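PDB 5B1R: B-cell differentiation antigen CD72 from Mus musculus, which acts as a B-cell co-receptor that recognises the Sm/ribonucleoprotein self-antigen and dampens B-cell receptor signalling when the two receptors are ligated together. Local coordinates for residues V53-G58 with D89-Y94. The protein carries 2 engineered substitutions. Residues are numbered along the deposited sequence; the frame is centred on the assembly and turned at random. Where two conformers were deposited one is given.
Sequences VSLPSG and DKIKKY. Unlike the reference sequence in segment 89-94: D89 (reference Val), K90 (reference Arg), K93 (reference Thr).
I91 meets V53 and L55 through two different branches, and these few methyl contacts make up the whole approach between 53-58 and strand 89-94. The firmer end is at L55, where the CD1 methyl of I91 comes tip to tip against the leucine fork, lying 3.9 Å from L55 CD1 and 4.2 Å from L55 CD2. The ethyl arm of I91 gets there by leaving the backbone between its own N and carbonyl carbon (chi1 58°) and then extending fully (chi2 172°). With that arm committed to L55, the short CG2 branch faces V53; the two side chains cross at about a right angle. This second touch is slacker: V53 CG1 stays 4.2 Å from I91 CG2. V53 CG2 and L55 CD2 also touch each other, 3.9 Å apart, beside I91. In this C-type lectin-like domain, 89-94 belongs to the central strand of a small three-stranded antiparallel sheet, and 53-58 runs into the short helix 57-60 ahead of that sheet in the chain. The buried I91 also packs on Y69 and I71, and on I112 of strand 109-119, which belongs to the other sheet of the domain; V53 in turn rests on F43. The packed side of the loop is the one formed by V53 and L55, which meets the I91 methyls CD1 and CG2, while S54 of the loop and S57 at the start of helix 57-60 are exposed to solvent. The interface is thin, burying 110 Å² in all, and the backbones remain well apart, V53 CA lying 8.0 Å from I91 CA. The polar ends of D89 and K90 are bonded to other parts of the chain: D89 forms salt bridges with R78 and R100, and K90 NZ hydrogen-bonds to the hydroxyls of T101 and S103.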
loop_
_atom_site.group_PDB
_atom_site.type_symbol
_atom_site.label_atom_id
_atom_site.label_comp_id
_atom_site.label_asym_id
_atom_site.label_seq_id
_atom_site.Cartn_x
_atom_site.Cartn_y
_atom_site.Cartn_z
ATOM N N VAL A 53 7.224 -5.896 -6.756
ATOM C CA VAL A 53 6.300 -5.954 -5.633
ATOM C C VAL A 53 5.385 -7.148 -5.834
ATOM O O VAL A 53 5.015 -7.476 -6.953
ATOM C CB VAL A 53 5.498 -4.622 -5.507
ATOM C CG1 VAL A 53 4.546 -4.409 -6.661
ATOM C CG2 VAL A 53 4.755 -4.569 -4.207
ATOM N N SER A 54 5.067 -7.827 -4.745
ATOM C CA SER A 54 4.156 -8.961 -4.778
ATOM C C SER A 54 2.984 -8.626 -3.868
ATOM O O SER A 54 3.174 -8.433 -2.670
ATOM C CB SER A 54 4.866 -10.196 -4.249
ATOM O OG SER A 54 3.947 -11.259 -4.116
ATOM N N LEU A 55 1.787 -8.557 -4.449
ATOM C CA LEU A 55 0.574 -8.177 -3.730
ATOM C C LEU A 55 -0.306 -9.396 -3.523
ATOM O O LEU A 55 -0.325 -10.287 -4.369
ATOM C CB LEU A 55 -0.221 -7.171 -4.562
ATOM C CG LEU A 55 0.529 -5.907 -5.001
ATOM C CD1 LEU A 55 -0.304 -5.107 -5.983
ATOM C CD2 LEU A 55 0.867 -5.044 -3.793
ATOM N N PRO A 56 -1.082 -9.425 -2.430
ATOM C CA PRO A 56 -2.077 -10.498 -2.293
ATOM C C PRO A 56 -3.170 -10.339 -3.344
ATOM O O PRO A 56 -3.552 -9.209 -3.681
ATOM C CB PRO A 56 -2.633 -10.302 -0.883
ATOM C CG PRO A 56 -2.125 -9.058 -0.399
ATOM C CD PRO A 56 -1.073 -8.503 -1.285
ATOM N N SER A 57 -3.658 -11.453 -3.879
ATOM C CA SER A 57 -4.641 -11.420 -4.956
ATOM C C SER A 57 -5.894 -10.633 -4.605
ATOM O O SER A 57 -6.442 -9.908 -5.440
ATOM C CB SER A 57 -5.052 -12.839 -5.339
ATOM O OG SER A 57 -3.940 -13.585 -5.793
ATOM N N GLY A 58 -6.364 -10.788 -3.365
ATOM C CA GLY A 58 -7.608 -10.143 -2.981
ATOM C C GLY A 58 -7.507 -8.636 -3.068
ATOM O O GLY A 58 -8.479 -7.959 -3.404
ATOM N N ASP A 89 7.245 6.053 -2.425
ATOM C CA ASP A 89 7.010 4.834 -3.202
ATOM C C ASP A 89 5.529 4.658 -3.478
ATOM O O ASP A 89 4.707 4.718 -2.552
ATOM C CB ASP A 89 7.485 3.586 -2.448
ATOM C CG ASP A 89 8.988 3.530 -2.235
ATOM O OD1 ASP A 89 9.686 4.518 -2.500
ATOM O OD2 ASP A 89 9.465 2.470 -1.766
ATOM N N LYS A 90 5.192 4.399 -4.741
ATOM C CA LYS A 90 3.819 4.089 -5.100
ATOM C C LYS A 90 3.835 2.879 -6.006
ATOM O O LYS A 90 4.824 2.625 -6.680
ATOM C CB LYS A 90 3.148 5.281 -5.783
ATOM C CG LYS A 90 3.676 5.556 -7.187
ATOM C CD LYS A 90 3.194 6.890 -7.752
ATOM C CE LYS A 90 3.432 6.971 -9.251
ATOM N NZ LYS A 90 4.868 6.837 -9.576
ATOM N N ILE A 91 2.744 2.128 -6.031
ATOM C CA ILE A 91 2.639 1.028 -6.979
ATOM C C ILE A 91 1.879 1.502 -8.224
ATOM O O ILE A 91 0.904 2.246 -8.143
ATOM C CB ILE A 91 2.023 -0.250 -6.361
ATOM C CG1 ILE A 91 0.623 0.009 -5.786
ATOM C CG2 ILE A 91 2.974 -0.800 -5.304
ATOM C CD1 ILE A 91 -0.093 -1.272 -5.336
ATOM N N LYS A 92 2.351 1.041 -9.368
ATOM C CA LYS A 92 1.802 1.445 -10.656
ATOM C C LYS A 92 1.796 0.234 -11.564
ATOM O O LYS A 92 2.712 -0.596 -11.512
ATOM C CB LYS A 92 2.654 2.562 -11.249
ATOM C CG LYS A 92 2.170 3.038 -12.606
ATOM C CD LYS A 92 2.868 4.331 -12.991
ATOM C CE LYS A 92 2.318 4.926 -14.290
ATOM N NZ LYS A 92 2.782 6.327 -14.456
ATOM N N LYS A 93 0.759 0.111 -12.386
ATOM C CA LYS A 93 0.628 -1.082 -13.208
ATOM C C LYS A 93 1.248 -0.899 -14.569
ATOM O O LYS A 93 0.914 0.037 -15.293
ATOM C CB LYS A 93 -0.832 -1.520 -13.368
ATOM C CG LYS A 93 -0.932 -2.960 -13.869
ATOM C CD LYS A 93 -2.333 -3.518 -13.843
ATOM C CE LYS A 93 -2.282 -5.009 -14.144
ATOM N NZ LYS A 93 -3.618 -5.568 -14.494
ATOM N N TYR A 94 2.166 -1.798 -14.900
ATOM C CA TYR A 94 2.764 -1.836 -16.226
ATOM C C TYR A 94 2.341 -3.106 -16.931
ATOM O O TYR A 94 2.762 -4.198 -16.555
ATOM C CB TYR A 94 4.282 -1.780 -16.120
ATOM C CG TYR A 94 4.782 -0.460 -15.603
ATOM C CD1 TYR A 94 4.921 -0.235 -14.239
ATOM C CD2 TYR A 94 5.099 0.572 -16.478
ATOM C CE1 TYR A 94 5.375 0.977 -13.764
ATOM C CE2 TYR A 94 5.552 1.783 -16.012
ATOM C CZ TYR A 94 5.690 1.982 -14.655
ATOM O OH TYR A 94 6.146 3.193 -14.188
#